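Local coordinates for nitrite oxidoreductase subunit A (Kuenenia stuttgartiensis, PDB 7B04), which is a NarG-like subunit of the molybdopterin oxidoreductase family that holds an iron/sulfur cluster, a molybdenum atom and two MD1 ligands, at residues Q287-D295 / N710-Q718; N539-M547 / G826-E834. One frame throughout, in Å; residues are numbered along the deposited sequence.

Contact 1: Q287-D295 / N710-Q718; sequences QTSDVDMND and NSCSNPFIQ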
loop_
_atom_site.group_PDB
_atom_site.type_symbol
_atom_site.label_atom_id
_atom_site.label_comp_id
_atom_site.label_asym_id
_atom_site.label_seq_id
_atom_site.Cartn_x
_atom_site.Cartn_y
_atom_site.Cartn_z
ATOM N N GLN B 287 -28.746 3.177 2.568
ATOM C CA GLN B 287 -27.620 2.472 3.174
ATOM C C GLN B 287 -26.365 3.339 3.203
ATOM O O GLN B 287 -25.741 3.514 4.255
ATOM C CB GLN B 287 -27.359 1.169 2.416
ATOM C CG GLN B 287 -26.368 0.239 3.092
ATOM C CD GLN B 287 -26.011 -0.958 2.231
ATOM O OE1 GLN B 287 -26.325 -0.997 1.041
ATOM N NE2 GLN B 287 -25.354 -1.943 2.832
ATOM N N THR B 288 -25.983 3.896 2.055
ATOM C CA THR B 288 -24.756 4.678 1.967
ATOM C C THR B 288 -24.865 5.649 0.802
ATOM O O THR B 288 -25.280 5.261 -0.294
ATOM C CB THR B 288 -23.527 3.775 1.799
ATOM O OG1 THR B 288 -23.165 3.219 3.069
ATOM C CG2 THR B 288 -22.346 4.570 1.256
ATOM N N SER B 289 -24.496 6.905 1.043
ATOM C CA SER B 289 -24.370 7.897 -0.018
ATOM C C SER B 289 -22.913 7.944 -0.472
ATOM O O SER B 289 -22.049 8.456 0.246
ATOM C CB SER B 289 -24.837 9.265 0.471
ATOM O OG SER B 289 -24.623 10.266 -0.510
ATOM N N ASP B 290 -22.637 7.380 -1.650
ATOM C CA ASP B 290 -21.312 7.413 -2.255
ATOM C C ASP B 290 -21.469 7.688 -3.747
ATOM O O ASP B 290 -22.586 7.759 -4.266
ATOM C CB ASP B 290 -20.546 6.112 -1.986
ATOM C CG ASP B 290 -21.317 4.882 -2.414
ATOM O OD1 ASP B 290 -22.467 5.021 -2.885
ATOM O OD2 ASP B 290 -20.771 3.769 -2.271
ATOM N N VAL B 291 -20.344 7.827 -4.450
ATOM C CA VAL B 291 -20.348 8.259 -5.844
ATOM C C VAL B 291 -19.356 7.441 -6.659
ATOM O O VAL B 291 -18.403 6.866 -6.125
ATOM C CB VAL B 291 -20.008 9.761 -5.991
ATOM C CG1 VAL B 291 -21.054 10.623 -5.317
ATOM C CG2 VAL B 291 -18.623 10.054 -5.427
ATOM N N ASP B 292 -19.603 7.374 -7.969
ATOM C CA ASP B 292 -18.543 6.987 -8.890
ATOM C C ASP B 292 -17.495 8.089 -8.857
ATOM O O ASP B 292 -17.780 9.231 -9.233
ATOM C CB ASP B 292 -19.076 6.791 -10.311
ATOM C CG ASP B 292 -20.014 5.611 -10.427
ATOM O OD1 ASP B 292 -19.861 4.646 -9.650
ATOM O OD2 ASP B 292 -20.904 5.648 -11.302
ATOM N N MET B 293 -16.279 7.754 -8.427
ATOM C CA MET B 293 -15.300 8.774 -8.071
ATOM C C MET B 293 -14.812 9.615 -9.245
ATOM O O MET B 293 -14.065 10.563 -9.021
ATOM C CB MET B 293 -14.123 8.147 -7.323
ATOM C CG MET B 293 -14.576 7.148 -6.274
ATOM S SD MET B 293 -13.248 6.509 -5.239
ATOM C CE MET B 293 -12.567 8.032 -4.588
ATOM N N ASN B 294 -15.138 9.289 -10.492
ATOM C CA ASN B 294 -14.862 10.286 -11.523
ATOM C C ASN B 294 -15.680 11.555 -11.277
ATOM O O ASN B 294 -15.286 12.647 -11.705
ATOM C CB ASN B 294 -15.091 9.721 -12.926
ATOM C CG ASN B 294 -16.494 9.216 -13.140
ATOM O OD1 ASN B 294 -17.321 9.215 -12.229
ATOM N ND2 ASN B 294 -16.774 8.779 -14.361
ATOM N N ASP B 295 -16.818 11.426 -10.580
ATOM C CA ASP B 295 -17.671 12.575 -10.287
ATOM C C ASP B 295 -17.001 13.558 -9.330
ATOM O O ASP B 295 -17.223 14.769 -9.442
ATOM C CB ASP B 295 -18.994 12.063 -9.695
ATOM C CG ASP B 295 -20.061 13.148 -9.522
ATOM O OD1 ASP B 295 -19.745 14.348 -9.424
ATOM O OD2 ASP B 295 -21.253 12.778 -9.467
ATOM N N ASN B 710 -18.879 -6.401 -8.437
ATOM C CA ASN B 710 -19.188 -5.013 -8.743
ATOM C C ASN B 710 -18.476 -4.146 -7.719
ATOM O O ASN B 710 -17.768 -4.645 -6.838
ATOM C CB ASN B 710 -20.697 -4.731 -8.693
ATOM C CG ASN B 710 -21.519 -5.736 -9.473
ATOM O OD1 ASN B 710 -21.192 -6.087 -10.604
ATOM N ND2 ASN B 710 -22.603 -6.201 -8.865
ATOM N N SER B 711 -18.640 -2.833 -7.844
ATOM C CA SER B 711 -18.047 -1.914 -6.887
ATOM C C SER B 711 -19.003 -0.762 -6.622
ATOM O O SER B 711 -19.965 -0.537 -7.361
ATOM C CB SER B 711 -16.691 -1.391 -7.369
ATOM O OG SER B 711 -16.173 -0.412 -6.488
ATOM N N CYS B 712 -18.723 -0.039 -5.542
ATOM C CA CYS B 712 -19.468 1.154 -5.176
ATOM C C CYS B 712 -18.728 2.437 -5.526
ATOM O O CYS B 712 -19.282 3.526 -5.345
ATOM C CB CYS B 712 -19.790 1.131 -3.680
ATOM S SG CYS B 712 -18.337 1.172 -2.612
ATOM N N SER B 713 -17.472 2.302 -5.950
ATOM C CA SER B 713 -16.660 3.479 -6.322
ATOM C C SER B 713 -16.503 3.567 -7.837
ATOM O O SER B 713 -15.954 4.546 -8.312
ATOM C CB SER B 713 -15.344 3.446 -5.648
ATOM O OG SER B 713 -14.713 2.219 -5.891
ATOM N N ASN B 714 -16.975 2.560 -8.556
ATOM C CA ASN B 714 -16.858 2.558 -10.034
ATOM C C ASN B 714 -18.082 1.867 -10.631
ATOM O O ASN B 714 -18.624 0.970 -10.010
ATOM C CB ASN B 714 -15.528 1.977 -10.501
ATOM C CG ASN B 714 -15.414 0.515 -10.185
ATOM O OD1 ASN B 714 -16.381 -0.195 -10.281
ATOM N ND2 ASN B 714 -14.249 0.054 -9.805
ATOM N N PRO B 715 -18.510 2.233 -11.845
ATOM C CA PRO B 715 -19.691 1.649 -12.435
ATOM C C PRO B 715 -19.457 0.330 -13.162
ATOM O O PRO B 715 -20.351 -0.163 -13.715
ATOM C CB PRO B 715 -20.038 2.700 -13.481
ATOM C CG PRO B 715 -18.715 3.241 -13.904
ATOM C CD PRO B 715 -17.913 3.289 -12.633
ATOM N N PHE B 716 -18.229 -0.156 -13.158
ATOM C CA PHE B 716 -17.848 -1.367 -13.915
ATOM C C PHE B 716 -18.241 -2.675 -13.265
ATOM O O PHE B 716 -18.271 -2.812 -12.069
ATOM C CB PHE B 716 -16.339 -1.430 -14.078
ATOM C CG PHE B 716 -15.739 -0.094 -14.377
ATOM C CD1 PHE B 716 -16.428 0.813 -15.138
ATOM C CD2 PHE B 716 -14.511 0.255 -13.869
ATOM C CE1 PHE B 716 -15.889 2.051 -15.406
ATOM C CE2 PHE B 716 -13.970 1.491 -14.134
ATOM C CZ PHE B 716 -14.659 2.378 -14.910
ATOM N N ILE B 717 -18.433 -3.631 -14.154
ATOM C CA ILE B 717 -18.707 -5.036 -13.886
ATOM C C ILE B 717 -17.517 -5.838 -14.392
ATOM O O ILE B 717 -17.055 -5.626 -15.518
ATOM C CB ILE B 717 -20.002 -5.507 -14.568
ATOM C CG1 ILE B 717 -21.213 -4.764 -14.006
ATOM C CG2 ILE B 717 -20.172 -7.009 -14.411
ATOM C CD1 ILE B 717 -22.466 -5.001 -14.812
ATOM N N GLN B 718 -17.016 -6.752 -13.565
ATOM C CA GLN B 718 -15.906 -7.619 -13.940
ATOM C C GLN B 718 -16.321 -9.061 -13.683
ATOM O O GLN B 718 -16.685 -9.410 -12.553
ATOM C CB GLN B 718 -14.624 -7.268 -13.168
ATOM C CG GLN B 718 -14.412 -5.774 -12.912
ATOM C CD GLN B 718 -13.440 -5.116 -13.880
ATOM O OE1 GLN B 718 -12.938 -5.748 -14.811
ATOM N NE2 GLN B 718 -13.158 -3.837 -13.649
#

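Contact 2: N539-M547 / G826-E834; sequences NRSYYLPVM and GRLQAYNDE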
loop_
_atom_site.group_PDB
_atom_site.type_symbol
_atom_site.label_atom_id
_atom_site.label_comp_id
_atom_site.label_asym_id
_atom_site.label_seq_id
_atom_site.Cartn_x
_atom_site.Cartn_y
_atom_site.Cartn_z
ATOM N N ASN B 539 -22.213 11.855 11.159
ATOM C CA ASN B 539 -22.688 11.740 9.785
ATOM C C ASN B 539 -23.901 12.629 9.558
ATOM O O ASN B 539 -24.025 13.271 8.508
ATOM C CB ASN B 539 -23.005 10.285 9.460
ATOM C CG ASN B 539 -21.812 9.381 9.656
ATOM O OD1 ASN B 539 -21.841 8.482 10.483
ATOM N ND2 ASN B 539 -20.751 9.623 8.897
ATOM N N ARG B 540 -24.808 12.678 10.534
ATOM C CA ARG B 540 -25.899 13.640 10.471
ATOM C C ARG B 540 -25.354 15.061 10.423
ATOM O O ARG B 540 -25.881 15.916 9.701
ATOM C CB ARG B 540 -26.829 13.458 11.669
ATOM C CG ARG B 540 -27.589 12.146 11.664
ATOM C CD ARG B 540 -28.273 11.915 12.998
ATOM N NE ARG B 540 -29.291 12.927 13.263
ATOM C CZ ARG B 540 -29.871 13.111 14.443
ATOM N NH1 ARG B 540 -29.534 12.350 15.476
ATOM N NH2 ARG B 540 -30.788 14.056 14.593
ATOM N N SER B 541 -24.292 15.329 11.189
ATOM C CA SER B 541 -23.660 16.641 11.161
ATOM C C SER B 541 -23.087 16.964 9.785
ATOM O O SER B 541 -23.001 18.137 9.408
ATOM C CB SER B 541 -22.567 16.706 12.229
ATOM O OG SER B 541 -21.806 17.894 12.132
ATOM N N TYR B 542 -22.682 15.942 9.029
ATOM C CA TYR B 542 -22.037 16.140 7.737
ATOM C C TYR B 542 -22.993 16.561 6.624
ATOM O O TYR B 542 -22.526 16.871 5.523
ATOM C CB TYR B 542 -21.302 14.861 7.330
ATOM C CG TYR B 542 -20.137 14.532 8.235
ATOM C CD1 TYR B 542 -19.511 15.525 8.974
ATOM C CD2 TYR B 542 -19.668 13.230 8.358
ATOM C CE1 TYR B 542 -18.448 15.236 9.805
ATOM C CE2 TYR B 542 -18.602 12.931 9.187
ATOM C CZ TYR B 542 -17.997 13.939 9.909
ATOM O OH TYR B 542 -16.938 13.654 10.736
ATOM N N TYR B 543 -24.304 16.588 6.870
ATOM C CA TYR B 543 -25.253 17.092 5.883
ATOM C C TYR B 543 -25.716 18.516 6.155
ATOM O O TYR B 543 -26.220 19.169 5.235
ATOM C CB TYR B 543 -26.492 16.188 5.791
ATOM C CG TYR B 543 -26.337 14.964 4.907
ATOM C CD1 TYR B 543 -25.189 14.185 4.953
ATOM C CD2 TYR B 543 -27.339 14.596 4.015
ATOM C CE1 TYR B 543 -25.048 13.066 4.146
ATOM C CE2 TYR B 543 -27.204 13.482 3.201
ATOM C CZ TYR B 543 -26.054 12.724 3.270
ATOM O OH TYR B 543 -25.905 11.616 2.469
ATOM N N LEU B 544 -25.562 19.010 7.384
ATOM C CA LEU B 544 -26.092 20.330 7.727
ATOM C C LEU B 544 -25.567 21.440 6.824
ATOM O O LEU B 544 -26.391 22.190 6.272
ATOM C CB LEU B 544 -25.813 20.627 9.205
ATOM C CG LEU B 544 -26.656 19.863 10.223
ATOM C CD1 LEU B 544 -26.129 20.099 11.624
ATOM C CD2 LEU B 544 -28.114 20.276 10.123
ATOM N N PRO B 545 -24.255 21.615 6.622
ATOM C CA PRO B 545 -23.810 22.695 5.727
ATOM C C PRO B 545 -24.159 22.448 4.272
ATOM O O PRO B 545 -24.250 23.412 3.503
ATOM C CB PRO B 545 -22.291 22.730 5.940
ATOM C CG PRO B 545 -21.947 21.354 6.353
ATOM C CD PRO B 545 -23.108 20.863 7.170
ATOM N N VAL B 546 -24.371 21.192 3.875
ATOM C CA VAL B 546 -24.659 20.879 2.481
ATOM C C VAL B 546 -26.156 20.851 2.184
ATOM O O VAL B 546 -26.549 21.015 1.019
ATOM C CB VAL B 546 -23.997 19.541 2.099
ATOM C CG1 VAL B 546 -24.829 18.361 2.566
ATOM C CG2 VAL B 546 -23.764 19.462 0.611
ATOM N N MET B 547 -27.005 20.660 3.199
ATOM C CA MET B 547 -28.445 20.776 2.993
ATOM C C MET B 547 -28.845 22.224 2.743
ATOM O O MET B 547 -29.748 22.499 1.947
ATOM C CB MET B 547 -29.203 20.231 4.203
ATOM C CG MET B 547 -29.187 18.724 4.348
ATOM S SD MET B 547 -30.296 18.185 5.664
ATOM C CE MET B 547 -29.355 18.641 7.114
ATOM N N GLY B 826 -39.613 11.927 3.662
ATOM C CA GLY B 826 -39.246 12.067 2.267
ATOM C C GLY B 826 -38.297 13.210 2.008
ATOM O O GLY B 826 -38.174 13.661 0.865
ATOM N N ARG B 827 -37.627 13.695 3.053
ATOM C CA ARG B 827 -36.767 14.864 2.980
ATOM C C ARG B 827 -35.493 14.595 3.760
ATOM O O ARG B 827 -35.422 13.680 4.585
ATOM C CB ARG B 827 -37.461 16.104 3.544
ATOM C CG ARG B 827 -38.589 16.629 2.693
ATOM C CD ARG B 827 -39.472 17.548 3.511
ATOM N NE ARG B 827 -40.440 18.244 2.675
ATOM C CZ ARG B 827 -40.279 19.484 2.232
ATOM N NH1 ARG B 827 -41.208 20.040 1.475
ATOM N NH2 ARG B 827 -39.188 20.168 2.544
ATOM N N LEU B 828 -34.475 15.386 3.458
ATOM C CA LEU B 828 -33.216 15.254 4.204
ATOM C C LEU B 828 -33.563 15.653 5.630
ATOM O O LEU B 828 -34.092 16.726 5.777
ATOM C CB LEU B 828 -32.219 16.238 3.597
ATOM C CG LEU B 828 -31.851 15.993 2.140
ATOM C CD1 LEU B 828 -30.972 17.100 1.618
ATOM C CD2 LEU B 828 -31.157 14.659 1.976
ATOM N N GLN B 829 -33.171 14.872 6.631
ATOM C CA GLN B 829 -33.593 15.202 8.008
ATOM C C GLN B 829 -32.438 15.657 8.897
ATOM O O GLN B 829 -31.434 14.990 8.957
ATOM C CB GLN B 829 -34.319 14.007 8.617
ATOM C CG GLN B 829 -35.288 13.338 7.668
ATOM C CD GLN B 829 -36.492 12.756 8.359
ATOM O OE1 GLN B 829 -37.549 12.585 7.774
ATOM N NE2 GLN B 829 -36.347 12.449 9.624
ATOM N N ALA B 830 -32.624 16.796 9.550
ATOM C CA ALA B 830 -31.685 17.333 10.554
ATOM C C ALA B 830 -32.216 17.021 11.949
ATOM O O ALA B 830 -31.587 17.449 12.897
ATOM C CB ALA B 830 -31.491 18.798 10.328
ATOM N N TYR B 831 -33.379 16.380 12.030
ATOM C CA TYR B 831 -34.087 16.079 13.296
ATOM C C TYR B 831 -34.676 14.672 13.230
ATOM O O TYR B 831 -35.080 14.277 12.155
ATOM C CB TYR B 831 -35.235 17.070 13.479
ATOM C CG TYR B 831 -35.747 17.137 14.890
ATOM C CD1 TYR B 831 -34.975 17.693 15.889
ATOM C CD2 TYR B 831 -36.975 16.617 15.234
ATOM C CE1 TYR B 831 -35.412 17.741 17.195
ATOM C CE2 TYR B 831 -37.420 16.651 16.539
ATOM C CZ TYR B 831 -36.639 17.219 17.519
ATOM O OH TYR B 831 -37.044 17.245 18.810
ATOM N N ASN B 832 -34.699 13.948 14.350
ATOM C CA ASN B 832 -35.295 12.585 14.392
ATOM C C ASN B 832 -36.254 12.520 15.590
ATOM O O ASN B 832 -35.783 12.682 16.700
ATOM C CB ASN B 832 -34.213 11.504 14.327
ATOM C CG ASN B 832 -33.610 11.309 12.951
ATOM O OD1 ASN B 832 -32.623 11.928 12.597
ATOM N ND2 ASN B 832 -34.180 10.429 12.163
ATOM N N ASP B 833 -37.541 12.233 15.366
ATOM C CA ASP B 833 -38.513 12.282 16.452
ATOM C C ASP B 833 -38.857 10.904 17.009
ATOM O O ASP B 833 -39.763 10.800 17.840
ATOM C CB ASP B 833 -39.791 13.001 16.004
ATOM C CG ASP B 833 -40.490 12.303 14.852
ATOM O OD1 ASP B 833 -39.936 11.323 14.311
ATOM O OD2 ASP B 833 -41.601 12.742 14.486
ATOM N N GLU B 834 -38.171 9.853 16.568
ATOM C CA GLU B 834 -38.476 8.509 17.045
ATOM C C GLU B 834 -38.306 8.436 18.563
ATOM O O GLU B 834 -37.404 9.077 19.117
ATOM C CB GLU B 834 -37.578 7.479 16.356
ATOM C CG GLU B 834 -37.962 7.202 14.906
ATOM C CD GLU B 834 -37.389 8.224 13.939
ATOM O OE1 GLU B 834 -36.605 9.090 14.380
ATOM O OE2 GLU B 834 -37.724 8.162 12.736
#

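Contact 1: Q287-D295 / N710-Q718
Met-293 N donates to Ser-713 O in one backbone hydrogen bond (3.2 Å, N-H...O 167°), where the two loops draw together around Asp-292 and Ser-713. Each loop is shaped by its own turn. Asp-292 to Asp-295 form a type I turn, and Ser-711 OG accepts from Ser-713 N in an ST turn. Met-293 lays its CG and SD beside Ser-713, with SD 3.7 Å from Ser-713 CB. Asp-292 crosses the proline ring at a slant, and its OD1 lies 3.8 Å from Pro-715 CD. Its OD2 accepts from Arg-808 N. Asp-290 CG lies between the backbone N and the carbonyl carbon (chi1 54°), which places OD2 beside Cys-712, 3.6 Å from Cys-712 SG. This buried carboxylate is well paired: OD1 forms salt bridges with Arg-808 and Lys-567, and OD2 bonds Tyr-566 OH. Ser-713 is about 8 Å by its side chain from a bound MD1, and Asn-714 about 8 Å from the iron/sulfur cluster. One loop leads into strand 716-720, the middle of a three-stranded antiparallel sheet. The other runs beside strand 558-561, bonding Thr-561 through the Ser-289 backbone, and Met-293 touches helix 314-321.

Contact 2: N539-M547 / G826-E834
Met-547 overlaps Leu-828, the two side chains sliding past each other in opposite directions. Its CG lies 3.6 Å from Leu-828 CD1, and its SD sits against Leu-828 CB. The methionine chain bends at its last torsion (chi3 -75°), which brings the methyl to Ala-830, two residues on. There CE comes within 3.9 Å of Ala-830 CB. Leu-544, on the same helix as Met-547, also reaches Ala-830 CB, with its CD2 3.7 Å away. The CB of Ala-830 is thus touched by two side chains of the helical segment, while the backbone N of Ala-830 donates to Asp-382 OD2. Tyr-543 adds a looser contact: Leu-828 CD2 stands at the edge of the ring, 4.3 Å from Tyr-543 CE2.

The polar end is made by Arg-540 and Asn-832. Asn-832 OD1 lies over one face of the guanidinium, 3.2 Å above its plane and offset toward the rim. The amide and guanidinium planes are 88° apart. The angle is poor for a hydrogen bond, so this is a contact over the face. NH1 and NH2 have partners elsewhere: NH1 donates to Glu-842 O and NH2 to Asn-843 O. Those bonds probably help to fix the rotation of the group. A bend in the arginine chain (chi3 64°) turns it to this site. Asn-832 also has a backbone bond to Asn-843.

The segment 539-547 is part of the helical connection between the parallel neighbours 521-525 and 558-561, a beta-alpha-beta crossover. Leu-544 also packs on helix 355-368, and Tyr-543 on strand 521-525. Phe-282 of helix 280-283 packs against Arg-540 and Asn-832. The loop 826-834 leads directly into helix 835-840, with Glu-834 at its N-cap.

Both contacts are buried. Contact 1 lies nearer the centre of the chain, close to the bound iron/sulfur cluster and MD1, and contact 2 lies further out. Their centres are about 23 Å apart, and their segments alternate along the sequence. They touch through Ser-289 and Tyr-543, where Ser-289 CB is 3.3 Å from Tyr-543 OH. Both also border strand 558-561, which contact 2 meets through a bond from Ser-559 OG to Tyr-542 O. Helix 280-283 precedes the loop 287-295 and packs against contact 2. The chemistry differs. Contact 1 joins two loops by a backbone bond, with buried carboxylates that find their polar partners outside the two segments. Contact 2 sets helices against a loop, mainly by apolar side chains, with no hydrogen bond across it.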